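Local coordinates for protein TBC1 domain family member 22A (PDB 2QFZ) that probably acts as a GTPase-activating protein for Rab-family GTPases through its TBC domain, the part held in this chain, and forms homodimers, at residues H279-L282 and Y283-A287; H101-T104 and Y105-H109; L153-P156 and F157-F161. All blocks are in the same frame, centred on the assembly; numbering follows the deposited sequence.

In the fold
Each interaction joins successive turns of one helix, and the three helices are different members of one all-helical TBC domain; along the chain they follow in the order 2, 3, 1. Interaction 3 (153-161) lies deepest, its centre about 9 Å from that of the chain; interaction 1 (279-287) is also buried, while interaction 2 (101-109) is a surface turn about 23 Å out. Interactions 1 and 2 fall on opposite sides of the chain's centre, their centres about 32 Å apart. None touches another, but helix 124-140 meets both interactions 2 and 3, and helix 260-270 meets both 3 and 1, so shared neighbours join all three.

Interaction 1 (H279-L282 and Y283-A287)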
loop_
_atom_site.group_PDB
_atom_site.type_symbol
_atom_site.label_atom_id
_atom_site.label_comp_id
_atom_site.label_asym_id
_atom_site.label_seq_id
_atom_site.Cartn_x
_atom_site.Cartn_y
_atom_site.Cartn_z
ATOM N N HIS A 279 -7.963 3.756 8.369
ATOM C CA HIS A 279 -9.368 3.610 8.741
ATOM C C HIS A 279 -10.158 3.029 7.560
ATOM O O HIS A 279 -10.764 1.968 7.683
ATOM C CB HIS A 279 -9.901 4.993 9.163
ATOM C CG HIS A 279 -11.363 5.031 9.506
ATOM N ND1 HIS A 279 -12.262 5.853 8.843
ATOM C CD2 HIS A 279 -12.079 4.396 10.472
ATOM C CE1 HIS A 279 -13.465 5.706 9.374
ATOM N NE2 HIS A 279 -13.382 4.831 10.366
ATOM N N PHE A 280 -10.124 3.700 6.403
ATOM C CA PHE A 280 -10.836 3.168 5.226
ATOM C C PHE A 280 -10.449 1.721 4.879
ATOM O O PHE A 280 -11.308 0.959 4.480
ATOM C CB PHE A 280 -10.688 4.056 4.003
ATOM C CG PHE A 280 -11.724 3.806 2.943
ATOM C CD1 PHE A 280 -13.085 3.769 3.266
ATOM C CD2 PHE A 280 -11.351 3.576 1.627
ATOM C CE1 PHE A 280 -14.050 3.512 2.297
ATOM C CE2 PHE A 280 -12.323 3.351 0.634
ATOM C CZ PHE A 280 -13.663 3.333 0.979
ATOM N N HIS A 281 -9.170 1.371 5.039
ATOM C CA HIS A 281 -8.687 0.005 4.848
ATOM C C HIS A 281 -9.532 -1.057 5.526
ATOM O O HIS A 281 -9.777 -2.128 4.945
ATOM C CB HIS A 281 -7.194 -0.145 5.261
ATOM C CG HIS A 281 -6.631 -1.507 4.985
ATOM N ND1 HIS A 281 -6.498 -2.004 3.711
ATOM C CD2 HIS A 281 -6.176 -2.478 5.816
ATOM C CE1 HIS A 281 -6.051 -3.246 3.767
ATOM N NE2 HIS A 281 -5.835 -3.556 5.032
ATOM N N LEU A 282 -9.961 -0.801 6.761
ATOM C CA LEU A 282 -10.858 -1.715 7.472
ATOM C C LEU A 282 -12.105 -2.094 6.662
ATOM O O LEU A 282 -12.462 -3.238 6.585
ATOM C CB LEU A 282 -11.326 -1.105 8.790
ATOM C CG LEU A 282 -10.313 -0.729 9.860
ATOM C CD1 LEU A 282 -10.984 -0.798 11.217
ATOM C CD2 LEU A 282 -9.084 -1.629 9.834
ATOM N N TYR A 283 -12.750 -1.098 6.066
ATOM C CA TYR A 283 -13.979 -1.289 5.289
ATOM C C TYR A 283 -13.724 -1.995 3.992
ATOM O O TYR A 283 -14.600 -2.670 3.531
ATOM C CB TYR A 283 -14.645 0.060 5.002
ATOM C CG TYR A 283 -15.058 0.714 6.259
ATOM C CD1 TYR A 283 -16.246 0.350 6.909
ATOM C CD2 TYR A 283 -14.253 1.651 6.851
ATOM C CE1 TYR A 283 -16.614 0.945 8.148
ATOM C CE2 TYR A 283 -14.614 2.249 8.074
ATOM C CZ TYR A 283 -15.787 1.885 8.701
ATOM O OH TYR A 283 -16.129 2.511 9.873
ATOM N N VAL A 284 -12.544 -1.787 3.388
ATOM C CA VAL A 284 -12.138 -2.527 2.202
ATOM C C VAL A 284 -11.956 -4.012 2.560
ATOM O O VAL A 284 -12.348 -4.918 1.776
ATOM C CB VAL A 284 -10.854 -1.909 1.529
ATOM C CG1 VAL A 284 -10.343 -2.799 0.369
ATOM C CG2 VAL A 284 -11.153 -0.497 1.034
ATOM N N CYS A 285 -11.368 -4.273 3.734
ATOM C CA CYS A 285 -11.211 -5.644 4.201
ATOM C C CYS A 285 -12.589 -6.349 4.406
ATOM O O CYS A 285 -12.749 -7.518 4.072
ATOM C CB CYS A 285 -10.356 -5.698 5.474
ATOM S SG CYS A 285 -8.541 -5.529 5.155
ATOM N N ALA A 286 -13.538 -5.621 4.960
ATOM C CA ALA A 286 -14.897 -6.127 5.198
ATOM C C ALA A 286 -15.607 -6.456 3.891
ATOM O O ALA A 286 -16.185 -7.544 3.752
ATOM C CB ALA A 286 -15.691 -5.128 6.037
ATOM N N ALA A 287 -15.505 -5.543 2.918
ATOM C CA ALA A 287 -16.009 -5.774 1.553
ATOM C C ALA A 287 -15.288 -6.918 0.812
ATOM O O ALA A 287 -15.900 -7.693 0.048
ATOM C CB ALA A 287 -15.986 -4.481 0.749
#
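Successive turns of helix 276-291 bring Tyr-283 back against His-279, four residues earlier, in a T-shaped aromatic pair. The tyrosine presents its edge to one face of the imidazole, with CE2 3.6 Å above the His-279 plane and displaced toward the rim; the ring centroids are 5.3 Å apart and the planes stand at 83°. With chi1 near -63° the tyrosine ring swings beside its own backbone N, back toward the preceding turn, while His-279 holds its CG anti to the backbone N and reaches forward to meet it. Tyrosine suits a partly exposed site: its edge meets His-279, with OH 3.6 Å from His-279 NE2, and the side chain also touches Leu-223 of helix 211-227. With an alanine in place of Tyr-283, the face of His-279 would probably lose its ring-edge partner, the imidazole would be freer to turn, and Leu-223 would lose a neighbour.

This helix is one of the many that build the TBC domain, and the chain's i to i+4 bonds repeat through it, Val-284 N to Phe-280 O at 3.2 Å and Cys-285 N to His-281 O at 2.9 Å. On the buried side, Phe-280 crosses Val-284 at about a right angle, CE2 lying 4.0 Å from CG2, and both press on helix 260-270. Histidine fits the buried position 281 because its two ring nitrogens can bond to two helices at once, ND1 to the hydroxyl of Tyr-270 on helix 260-270 and NE2 to the carbonyl of Trp-249 on helix 242-251, which fixes the rotation of the ring. A third i to i+4 pair sets Cys-285 over the face of that His-281 ring, SG 3.8 Å from the ring centroid and 32° off its normal.

Interaction 2 (H101-T104 and Y105-H109); sequences HQDT and YRQIH
From Gln-102 the backbone runs as the opening turns of helix 102-111, and the first bond, Tyr-105 N to His-101 O, is 3.0 Å, with three further i to i+4 bonds following. This is a surface helix of the TBC domain, lying against helix 124-140, and its residues divide accordingly. Thr-104 and Ile-108 lie side by side on the inner flank and point the same way. The methyl CG2 of Thr-104, anti to its N, meets CD1 of Ile-108 at 3.9 Å, and both side chains also touch Tyr-146. Threonine offers a methyl to this apolar patch, and isoleucine, the buried member, adds a branched apolar chain. Tyr-105 sends its hydroxyl to a hydrogen bond with Glu-131 of helix 124-140. The outward flank carries exposed polar residues, as suits its position: Asp-103 and Gln-107 come near one another on successive turns, the carboxylate and amide planes 26° apart, with OD2 of Asp-103 lying 3.7 Å from NE2 of Gln-107. In the backbone bond from Gln-107 N to Asp-103 O the N-H...O angle is a nearly straight 170°, although the N stands above the carbonyl plane of Asp-103, 36° out of it.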
loop_
_atom_site.group_PDB
_atom_site.type_symbol
_atom_site.label_atom_id
_atom_site.label_comp_id
_atom_site.label_asym_id
_atom_site.label_seq_id
_atom_site.Cartn_x
_atom_site.Cartn_y
_atom_site.Cartn_z
ATOM N N HIS A 101 22.422 -3.842 14.395
ATOM C CA HIS A 101 22.009 -3.576 13.001
ATOM C C HIS A 101 22.332 -4.725 12.050
ATOM O O HIS A 101 21.731 -4.827 10.970
ATOM C CB HIS A 101 22.653 -2.291 12.484
ATOM C CG HIS A 101 22.259 -1.078 13.264
ATOM N ND1 HIS A 101 20.943 -0.776 13.549
ATOM C CD2 HIS A 101 23.005 -0.098 13.832
ATOM C CE1 HIS A 101 20.894 0.338 14.258
ATOM N NE2 HIS A 101 22.133 0.772 14.440
ATOM N N GLN A 102 23.282 -5.583 12.443
ATOM C CA GLN A 102 23.634 -6.762 11.649
ATOM C C GLN A 102 22.430 -7.698 11.495
ATOM O O GLN A 102 22.175 -8.240 10.406
ATOM C CB GLN A 102 24.793 -7.526 12.301
ATOM C CG GLN A 102 26.150 -6.811 12.244
ATOM C CD GLN A 102 27.292 -7.666 12.826
ATOM O OE1 GLN A 102 27.070 -8.793 13.304
ATOM N NE2 GLN A 102 28.514 -7.128 12.789
ATOM N N ASP A 103 21.704 -7.878 12.598
ATOM C CA ASP A 103 20.526 -8.729 12.639
ATOM C C ASP A 103 19.331 -8.130 11.864
ATOM O O ASP A 103 18.530 -8.866 11.290
ATOM C CB ASP A 103 20.125 -8.989 14.094
ATOM C CG ASP A 103 18.979 -9.965 14.207
ATOM O OD1 ASP A 103 19.090 -11.072 13.629
ATOM O OD2 ASP A 103 17.962 -9.622 14.851
ATOM N N THR A 104 19.219 -6.806 11.857
ATOM C CA THR A 104 18.253 -6.124 11.002
ATOM C C THR A 104 18.559 -6.380 9.525
ATOM O O THR A 104 17.641 -6.697 8.736
ATOM C CB THR A 104 18.217 -4.602 11.285
ATOM O OG1 THR A 104 17.854 -4.380 12.653
ATOM C CG2 THR A 104 17.219 -3.907 10.405
ATOM N N TYR A 105 19.831 -6.273 9.133
ATOM C CA TYR A 105 20.172 -6.465 7.723
ATOM C C TYR A 105 19.974 -7.924 7.253
ATOM O O TYR A 105 19.573 -8.160 6.105
ATOM C CB TYR A 105 21.595 -5.976 7.368
ATOM C CG TYR A 105 21.903 -6.267 5.914
ATOM C CD1 TYR A 105 21.196 -5.625 4.895
ATOM C CD2 TYR A 105 22.834 -7.230 5.555
ATOM C CE1 TYR A 105 21.445 -5.908 3.537
ATOM C CE2 TYR A 105 23.096 -7.520 4.193
ATOM C CZ TYR A 105 22.398 -6.862 3.193
ATOM O OH TYR A 105 22.652 -7.159 1.850
ATOM N N ARG A 106 20.267 -8.884 8.135
ATOM C CA ARG A 106 20.117 -10.302 7.780
ATOM C C ARG A 106 18.659 -10.642 7.559
ATOM O O ARG A 106 18.335 -11.333 6.578
ATOM C CB ARG A 106 20.715 -11.251 8.836
ATOM C CG ARG A 106 20.804 -12.717 8.327
ATOM C CD ARG A 106 21.262 -13.725 9.409
ATOM N NE ARG A 106 21.487 -15.059 8.822
ATOM C CZ ARG A 106 20.606 -16.063 8.819
ATOM N NH1 ARG A 106 19.409 -15.930 9.383
ATOM N NH2 ARG A 106 20.924 -17.217 8.243
ATOM N N GLN A 107 17.774 -10.170 8.448
ATOM C CA GLN A 107 16.332 -10.334 8.218
ATOM C C GLN A 107 15.897 -9.768 6.848
ATOM O O GLN A 107 15.146 -10.426 6.091
ATOM C CB GLN A 107 15.528 -9.700 9.360
ATOM C CG GLN A 107 15.535 -10.507 10.675
ATOM C CD GLN A 107 14.578 -9.930 11.707
ATOM O OE1 GLN A 107 13.380 -10.257 11.717
ATOM N NE2 GLN A 107 15.092 -9.046 12.568
ATOM N N ILE A 108 16.385 -8.571 6.502
ATOM C CA ILE A 108 16.001 -7.916 5.232
ATOM C C ILE A 108 16.570 -8.678 4.025
ATOM O O ILE A 108 15.889 -8.811 3.007
ATOM C CB ILE A 108 16.419 -6.407 5.187
ATOM C CG1 ILE A 108 15.668 -5.611 6.250
ATOM C CG2 ILE A 108 16.232 -5.816 3.768
ATOM C CD1 ILE A 108 16.349 -4.270 6.671
ATOM N N HIS A 109 17.795 -9.196 4.161
ATOM C CA HIS A 109 18.473 -9.968 3.082
ATOM C C HIS A 109 17.779 -11.286 2.772
ATOM O O HIS A 109 17.867 -11.792 1.656
ATOM C CB HIS A 109 19.942 -10.252 3.466
ATOM C CG HIS A 109 20.856 -10.501 2.293
ATOM N ND1 HIS A 109 20.419 -11.020 1.091
ATOM C CD2 HIS A 109 22.193 -10.315 2.154
ATOM C CE1 HIS A 109 21.443 -11.135 0.261
ATOM N NE2 HIS A 109 22.530 -10.710 0.880
#

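Interaction 3 (L153-P156 and F157-F161); sequences LVTP and FFVVF
Thr-155 and Val-159, one turn apart in helix 150-162, meet methyl to methyl, their CG2 atoms 4.1 Å apart. Beta-branched residues suit this flank: the two side chains point the same way, each with a methyl on CB, so that the CG2 groups touch. Three backbone bonds link the turns. Phe-158 N reaches Val-154 O at 3.2 Å, nearly in line with the carbonyl, while Val-159 N to Thr-155 O and Val-160 N to Pro-156 O are each 3.0 Å long. Pro-156 has no N-H to give, so the helix is kinked where that bond to the preceding turn is missing. Carbonyl-to-carbon contacts form a third group. Phe-157 N, 4.6 Å from Leu-153 O, does not reach that carbonyl, and the edge of the Phe-157 ring stands beside it instead. Chi1 of -65° turns the ring back along the helix, and Leu-153 O lies near the ring plane, 3.4 Å from CD2 of Phe-157. CG2 of Val-160 rests 3.3 Å from Pro-156 O. The large apolar side chains fit a helix enclosed by others of the TBC domain: Phe-157 packs on Cys-194 and Leu-198 of helix 181-200 and meets Trp-267, Phe-158 forms an edge-to-face pair with Phe-130 of helix 124-140, and Pro-156 and Val-160 press on helix 260-270.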
loop_
_atom_site.group_PDB
_atom_site.type_symbol
_atom_site.label_atom_id
_atom_site.label_comp_id
_atom_site.label_asym_id
_atom_site.label_seq_id
_atom_site.Cartn_x
_atom_site.Cartn_y
_atom_site.Cartn_z
ATOM N N LEU A 153 5.268 -2.750 1.215
ATOM C CA LEU A 153 4.801 -1.375 1.062
ATOM C C LEU A 153 5.766 -0.500 0.238
ATOM O O LEU A 153 5.377 0.574 -0.220
ATOM C CB LEU A 153 4.480 -0.760 2.428
ATOM C CG LEU A 153 3.610 -1.620 3.342
ATOM C CD1 LEU A 153 3.337 -0.884 4.606
ATOM C CD2 LEU A 153 2.337 -2.074 2.733
ATOM N N VAL A 154 7.001 -0.970 0.012
ATOM C CA VAL A 154 7.952 -0.271 -0.863
ATOM C C VAL A 154 7.506 -0.354 -2.332
ATOM O O VAL A 154 7.652 0.596 -3.081
ATOM C CB VAL A 154 9.410 -0.876 -0.767
ATOM C CG1 VAL A 154 10.383 -0.148 -1.749
ATOM C CG2 VAL A 154 9.954 -0.824 0.657
ATOM N N THR A 155 6.981 -1.510 -2.734
ATOM C CA THR A 155 6.785 -1.835 -4.171
ATOM C C THR A 155 5.853 -0.896 -4.963
ATOM O O THR A 155 6.179 -0.515 -6.071
ATOM C CB THR A 155 6.337 -3.326 -4.339
ATOM O OG1 THR A 155 7.194 -4.153 -3.539
ATOM C CG2 THR A 155 6.361 -3.783 -5.803
ATOM N N PRO A 156 4.672 -0.535 -4.419
ATOM C CA PRO A 156 3.854 0.349 -5.218
ATOM C C PRO A 156 4.457 1.749 -5.473
ATOM O O PRO A 156 4.367 2.263 -6.578
ATOM C CB PRO A 156 2.564 0.427 -4.409
ATOM C CG PRO A 156 2.610 -0.824 -3.579
ATOM C CD PRO A 156 3.978 -0.927 -3.189
ATOM N N PHE A 157 5.069 2.358 -4.473
ATOM C CA PHE A 157 5.735 3.644 -4.697
ATOM C C PHE A 157 6.854 3.509 -5.782
ATOM O O PHE A 157 6.954 4.293 -6.704
ATOM C CB PHE A 157 6.274 4.164 -3.371
ATOM C CG PHE A 157 5.211 4.496 -2.380
ATOM C CD1 PHE A 157 4.370 5.569 -2.599
ATOM C CD2 PHE A 157 5.038 3.748 -1.243
ATOM C CE1 PHE A 157 3.378 5.914 -1.683
ATOM C CE2 PHE A 157 4.031 4.086 -0.318
ATOM C CZ PHE A 157 3.221 5.174 -0.540
ATOM N N PHE A 158 7.638 2.459 -5.694
ATOM C CA PHE A 158 8.807 2.335 -6.533
ATOM C C PHE A 158 8.360 2.102 -7.974
ATOM O O PHE A 158 8.876 2.725 -8.890
ATOM C CB PHE A 158 9.734 1.204 -6.036
ATOM C CG PHE A 158 10.897 0.931 -6.959
ATOM C CD1 PHE A 158 12.089 1.677 -6.846
ATOM C CD2 PHE A 158 10.785 -0.027 -7.971
ATOM C CE1 PHE A 158 13.177 1.427 -7.735
ATOM C CE2 PHE A 158 11.833 -0.267 -8.869
ATOM C CZ PHE A 158 13.038 0.445 -8.740
ATOM N N VAL A 159 7.382 1.211 -8.167
ATOM C CA VAL A 159 6.898 0.888 -9.500
ATOM C C VAL A 159 6.205 2.098 -10.126
ATOM O O VAL A 159 6.480 2.439 -11.257
ATOM C CB VAL A 159 5.995 -0.378 -9.488
ATOM C CG1 VAL A 159 5.171 -0.461 -10.757
ATOM C CG2 VAL A 159 6.859 -1.627 -9.274
ATOM N N VAL A 160 5.356 2.776 -9.371
ATOM C CA VAL A 160 4.697 3.979 -9.866
ATOM C C VAL A 160 5.748 5.020 -10.293
ATOM O O VAL A 160 5.693 5.525 -11.436
ATOM C CB VAL A 160 3.649 4.529 -8.828
ATOM C CG1 VAL A 160 3.222 5.972 -9.094
ATOM C CG2 VAL A 160 2.423 3.618 -8.803
ATOM N N PHE A 161 6.717 5.299 -9.410
ATOM C CA PHE A 161 7.714 6.325 -9.675
ATOM C C PHE A 161 8.723 5.933 -10.770
ATOM O O PHE A 161 9.048 6.759 -11.595
ATOM C CB PHE A 161 8.452 6.778 -8.400
ATOM C CG PHE A 161 7.557 7.309 -7.319
ATOM C CD1 PHE A 161 6.311 7.863 -7.595
ATOM C CD2 PHE A 161 7.994 7.306 -5.998
ATOM C CE1 PHE A 161 5.495 8.362 -6.560
ATOM C CE2 PHE A 161 7.177 7.807 -4.966
ATOM C CZ PHE A 161 5.922 8.352 -5.266
#